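Local coordinates for protein serine hydrolase CCSP0084 (Cycloclasticus sp. P1, PDB 4I3F) that probably hydrolyses esters and meta-cleavage products of aromatic hydrocarbon breakdown, as a serine hydrolase of the alpha/beta hydrolase fold, at residues 229-233 with 234-238; 98-101 with 102-106. All blocks are in the same frame, centred on the assembly; numbering follows the deposited sequence.

Contact 2 comes first along the chain, on helix 96-113. Contact 1 follows much later, where the loop after helix 222-229 runs into the short helix 233-237. The centres of the two contacts lie about 17 Å apart, yet they touch through one side chain. The ring of F229, at the start of the 229-233 segment, packs on I100 and W103 of contact 2. Helix 126-137 receives side chains from both: L231 rests on L132 and H133, and V104 on H133 and L134. Contact 1 leads toward strand 243-248 of the central sheet. The two contacts thus join separate parts of one alpha/beta hydrolase domain around helix 126-137.

Contact 1: 229-233 with 234-238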
loop_
_atom_site.group_PDB
_atom_site.type_symbol
_atom_site.label_atom_id
_atom_site.label_comp_id
_atom_site.label_asym_id
_atom_site.label_seq_id
_atom_site.Cartn_x
_atom_site.Cartn_y
_atom_site.Cartn_z
ATOM N N PHE A 229 9.585 5.203 8.516
ATOM C CA PHE A 229 8.376 5.756 7.899
ATOM C C PHE A 229 7.772 6.937 8.664
ATOM O O PHE A 229 6.920 7.648 8.139
ATOM C CB PHE A 229 7.306 4.672 7.767
ATOM C CG PHE A 229 7.475 3.788 6.566
ATOM C CD1 PHE A 229 7.993 2.510 6.703
ATOM C CD2 PHE A 229 7.090 4.227 5.299
ATOM C CE1 PHE A 229 8.134 1.687 5.607
ATOM C CE2 PHE A 229 7.239 3.406 4.190
ATOM C CZ PHE A 229 7.755 2.134 4.352
ATOM N N VAL A 230 8.205 7.135 9.905
ATOM C CA VAL A 230 7.551 8.103 10.786
ATOM C C VAL A 230 7.891 9.537 10.415
ATOM O O VAL A 230 9.056 9.913 10.390
ATOM C CB VAL A 230 7.916 7.856 12.264
ATOM C CG1 VAL A 230 7.285 8.918 13.163
ATOM C CG2 VAL A 230 7.450 6.473 12.691
ATOM N N LEU A 231 6.869 10.338 10.122
ATOM C CA LEU A 231 7.084 11.760 9.873
ATOM C C LEU A 231 6.962 12.492 11.192
ATOM O O LEU A 231 6.281 12.007 12.107
ATOM C CB LEU A 231 6.060 12.302 8.882
ATOM C CG LEU A 231 6.215 11.840 7.433
ATOM C CD1 LEU A 231 4.977 12.195 6.628
ATOM C CD2 LEU A 231 7.459 12.456 6.809
ATOM N N SER A 232 7.613 13.647 11.282
ATOM C CA SER A 232 7.575 14.481 12.486
ATOM C C SER A 232 6.205 15.127 12.632
ATOM O O SER A 232 5.420 15.142 11.685
ATOM C CB SER A 232 8.646 15.565 12.420
ATOM O OG SER A 232 8.329 16.547 11.452
ATOM N N ASP A 233 5.898 15.645 13.820
ATOM C CA ASP A 233 4.600 16.279 14.014
ATOM C C ASP A 233 4.432 17.470 13.077
ATOM O O ASP A 233 3.359 17.654 12.493
ATOM C CB ASP A 233 4.403 16.716 15.469
ATOM C CG ASP A 233 4.250 15.547 16.418
ATOM O OD1 ASP A 233 4.110 14.405 15.944
ATOM O OD2 ASP A 233 4.261 15.777 17.649
ATOM N N ASP A 234 5.493 18.262 12.916
ATOM C CA ASP A 234 5.442 19.420 12.029
ATOM C C ASP A 234 5.117 18.996 10.599
ATOM O O ASP A 234 4.268 19.607 9.951
ATOM C CB ASP A 234 6.752 20.217 12.077
ATOM C CG ASP A 234 6.884 21.051 13.342
ATOM O OD1 ASP A 234 5.862 21.254 14.035
ATOM O OD2 ASP A 234 8.009 21.516 13.639
ATOM N N GLU A 235 5.790 17.950 10.117
ATOM C CA GLU A 235 5.521 17.412 8.780
ATOM C C GLU A 235 4.065 16.976 8.634
ATOM O O GLU A 235 3.397 17.321 7.657
ATOM C CB GLU A 235 6.459 16.241 8.472
ATOM C CG GLU A 235 7.889 16.690 8.174
ATOM C CD GLU A 235 8.865 15.535 8.054
ATOM O OE1 GLU A 235 8.719 14.547 8.798
ATOM O OE2 GLU A 235 9.785 15.625 7.216
ATOM N N LEU A 236 3.578 16.210 9.603
ATOM C CA LEU A 236 2.195 15.746 9.573
ATOM C C LEU A 236 1.216 16.912 9.665
ATOM O O LEU A 236 0.207 16.914 8.961
ATOM C CB LEU A 236 1.933 14.743 10.696
ATOM C CG LEU A 236 2.633 13.398 10.564
ATOM C CD1 LEU A 236 2.533 12.611 11.871
ATOM C CD2 LEU A 236 2.015 12.610 9.420
ATOM N N ASN A 237 1.507 17.885 10.534
ATOM C CA ASN A 237 0.637 19.048 10.711
ATOM C C ASN A 237 0.507 19.835 9.414
ATOM O O ASN A 237 -0.495 20.520 9.185
ATOM C CB ASN A 237 1.183 20.018 11.766
ATOM C CG ASN A 237 1.130 19.480 13.195
ATOM O OD1 ASN A 237 1.775 20.044 14.083
ATOM N ND2 ASN A 237 0.388 18.401 13.424
ATOM N N ASN A 238 1.541 19.754 8.581
ATOM C CA ASN A 238 1.590 20.531 7.350
ATOM C C ASN A 238 1.175 19.754 6.103
ATOM O O ASN A 238 1.257 20.267 4.990
ATOM C CB ASN A 238 2.961 21.186 7.190
ATOM C CG ASN A 238 3.125 22.395 8.094
ATOM O OD1 ASN A 238 2.638 23.482 7.783
ATOM N ND2 ASN A 238 3.787 22.205 9.233
#
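The side chain of E235 turns back over the start of its own helix and accepts a bond from the backbone of S232. S232 N reaches E235 OE1 at 2.9 Å, with an N-H...O angle of 165°. The carboxylate uses its anti lone pair here, on the side away from OE2. In return, S232 OG accepts from E235 N at 3.2 Å. The S232 side chain has chi1 71°, which places OG between its own N and carbonyl carbon, facing the first turn. E235 CG starts beside its backbone N, and the chain then runs extended so that OE1 comes back to S232. The other oxygen, OE2, has a weak hydrogen bond from N136 of helix 126-137.

L231 packs against this carboxylate. Its CD2 comes within 3.1 Å of E235 OE1, and the two side chains cross at about a right angle. L231 CB also packs 4.0 Å from L236 CG. L236 carries the apolar side of the helix onto Y261 and L262 of helix 257-265.

Regular helix bonds begin at once. L236 N donates to S232 O at 3.0 Å, and N237 N donates to D233 O at 2.7 Å. At the far end, N238 ND2 bonds to D234 O at 2.7 Å. D233 forms a salt bridge with R265, and N237 ND2 donates to the carbonyl of the same arginine, so R265 holds both D233 and N237, at the two ends of this short helix, to helix 257-265.

The reciprocal S232 and E235 bonds form a capping box, with S232 as the N-cap of helix 233-237.

Contact 2: 98-101 with 102-106; sequences HWID and IWVQQ
W99 O is held by W103 N at 2.7 Å, with the donor nearly along the C=O axis. The same oxygen also lies 3.0 Å above the plane of the W103 indole, offset toward its rim. The ring therefore folds back over the turn that its own backbone bond closes. W103 has chi1 -68° and chi2 -31°, which lays the indole back along the helix toward W99.

W99 CB sits over the six-membered ring of W103, 3.7 Å from its centroid, in a CH-pi contact close to the ring normal. The two indoles are neither stacked nor edge-to-face. Their planes meet at 41°, and the nearest atoms are W99 CE3 and W103 NE1, 3.5 Å apart. W103 NE1 lies at the edge of the W99 ring, near its plane, while I102 CD1 lies over one W99 face. Both indole N-H groups bond to loop carbonyls: W99 NE1 to P93 O, and W103 NE1 to A82 O. These bonds fix how each ring is turned.

I100 comes from the next position round the helix. Its CG1 touches W103 CE3 at 4.0 Å, and its CG2 meets V104 CG2 at 4.2 Å. D101 and Q105, next round the helix from I100 and V104, are polar and exposed. D101 forms a salt bridge with R137 of helix 126-137, and Q105 NE2 donates to D109.

The backbone keeps the i to i+4 pattern. V104 N donates to I100 O at 2.9 Å, and Q105 N to D101 O at 3.1 Å. W99 and W103 also reach M217 of helix 208-217. The arrangement is i to i+4 side-chain packing on an amphipathic alpha helix, here one of the helices beside the central sheet of an alpha/beta hydrolase fold.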
loop_
_atom_site.group_PDB
_atom_site.type_symbol
_atom_site.label_atom_id
_atom_site.label_comp_id
_atom_site.label_asym_id
_atom_site.label_seq_id
_atom_site.Cartn_x
_atom_site.Cartn_y
_atom_site.Cartn_z
ATOM N N HIS A 98 16.245 4.475 2.515
ATOM C CA HIS A 98 16.650 4.593 1.120
ATOM C C HIS A 98 15.616 4.045 0.158
ATOM O O HIS A 98 15.488 4.534 -0.967
ATOM C CB HIS A 98 18.003 3.921 0.934
ATOM C CG HIS A 98 19.003 4.373 1.943
ATOM N ND1 HIS A 98 19.397 5.688 2.041
ATOM C CD2 HIS A 98 19.641 3.709 2.935
ATOM C CE1 HIS A 98 20.259 5.812 3.034
ATOM N NE2 HIS A 98 20.424 4.626 3.594
ATOM N N TRP A 99 14.863 3.041 0.596
ATOM C CA TRP A 99 13.790 2.521 -0.236
ATOM C C TRP A 99 12.631 3.508 -0.278
ATOM O O TRP A 99 12.013 3.691 -1.322
ATOM C CB TRP A 99 13.350 1.132 0.229
ATOM C CG TRP A 99 14.241 0.064 -0.294
ATOM C CD1 TRP A 99 15.328 -0.475 0.330
ATOM C CD2 TRP A 99 14.155 -0.574 -1.575
ATOM N NE1 TRP A 99 15.916 -1.416 -0.479
ATOM C CE2 TRP A 99 15.207 -1.502 -1.651
ATOM C CE3 TRP A 99 13.273 -0.463 -2.656
ATOM C CZ2 TRP A 99 15.413 -2.317 -2.768
ATOM C CZ3 TRP A 99 13.484 -1.265 -3.773
ATOM C CH2 TRP A 99 14.541 -2.183 -3.817
ATOM N N ILE A 100 12.357 4.172 0.840
ATOM C CA ILE A 100 11.323 5.205 0.843
ATOM C C ILE A 100 11.651 6.307 -0.176
ATOM O O ILE A 100 10.767 6.756 -0.911
ATOM C CB ILE A 100 11.100 5.806 2.253
ATOM C CG1 ILE A 100 10.434 4.773 3.160
ATOM C CG2 ILE A 100 10.225 7.054 2.176
ATOM C CD1 ILE A 100 10.620 5.039 4.659
ATOM N N ASP A 101 12.915 6.722 -0.241
ATOM C CA ASP A 101 13.348 7.708 -1.233
ATOM C C ASP A 101 13.043 7.223 -2.651
ATOM O O ASP A 101 12.495 7.964 -3.472
ATOM C CB ASP A 101 14.844 8.003 -1.084
ATOM C CG ASP A 101 15.174 8.784 0.184
ATOM O OD1 ASP A 101 14.261 9.414 0.762
ATOM O OD2 ASP A 101 16.357 8.770 0.591
ATOM N N ILE A 102 13.386 5.967 -2.920
ATOM C CA ILE A 102 13.091 5.325 -4.203
ATOM C C ILE A 102 11.585 5.231 -4.495
ATOM O O ILE A 102 11.149 5.499 -5.624
ATOM C CB ILE A 102 13.724 3.909 -4.268
ATOM C CG1 ILE A 102 15.220 4.003 -4.541
ATOM C CG2 ILE A 102 13.043 3.060 -5.334
ATOM C CD1 ILE A 102 15.984 2.697 -4.314
ATOM N N TRP A 103 10.802 4.837 -3.495
ATOM C CA TRP A 103 9.353 4.667 -3.664
ATOM C C TRP A 103 8.654 5.996 -3.960
ATOM O O TRP A 103 7.751 6.057 -4.807
ATOM C CB TRP A 103 8.755 3.989 -2.431
ATOM C CG TRP A 103 9.207 2.551 -2.277
ATOM C CD1 TRP A 103 9.533 1.687 -3.284
ATOM C CD2 TRP A 103 9.401 1.827 -1.048
ATOM N NE1 TRP A 103 9.895 0.466 -2.761
ATOM C CE2 TRP A 103 9.830 0.528 -1.393
ATOM C CE3 TRP A 103 9.253 2.153 0.307
ATOM C CZ2 TRP A 103 10.110 -0.451 -0.430
ATOM C CZ3 TRP A 103 9.533 1.182 1.261
ATOM C CH2 TRP A 103 9.963 -0.099 0.890
ATOM N N VAL A 104 9.079 7.055 -3.274
ATOM C CA VAL A 104 8.546 8.392 -3.524
ATOM C C VAL A 104 8.886 8.832 -4.951
ATOM O O VAL A 104 7.992 9.202 -5.714
ATOM C CB VAL A 104 9.045 9.413 -2.467
ATOM C CG1 VAL A 104 8.710 10.853 -2.873
ATOM C CG2 VAL A 104 8.434 9.089 -1.097
ATOM N N GLN A 105 10.162 8.769 -5.330
ATOM C CA GLN A 105 10.554 9.226 -6.663
ATOM C C GLN A 105 9.906 8.384 -7.765
ATOM O O GLN A 105 9.567 8.897 -8.835
ATOM C CB GLN A 105 12.084 9.268 -6.830
ATOM C CG GLN A 105 12.534 9.999 -8.089
ATOM C CD GLN A 105 12.095 11.459 -8.104
ATOM O OE1 GLN A 105 12.302 12.185 -7.134
ATOM N NE2 GLN A 105 11.499 11.894 -9.211
ATOM N N GLN A 106 9.721 7.094 -7.505
ATOM C CA GLN A 106 9.052 6.228 -8.475
ATOM C C GLN A 106 7.663 6.755 -8.845
ATOM O O GLN A 106 7.286 6.769 -10.023
ATOM C CB GLN A 106 8.932 4.797 -7.938
ATOM C CG GLN A 106 8.167 3.863 -8.896
ATOM C CD GLN A 106 7.853 2.512 -8.290
ATOM O OE1 GLN A 106 7.839 2.354 -7.067
ATOM N NE2 GLN A 106 7.587 1.527 -9.143
#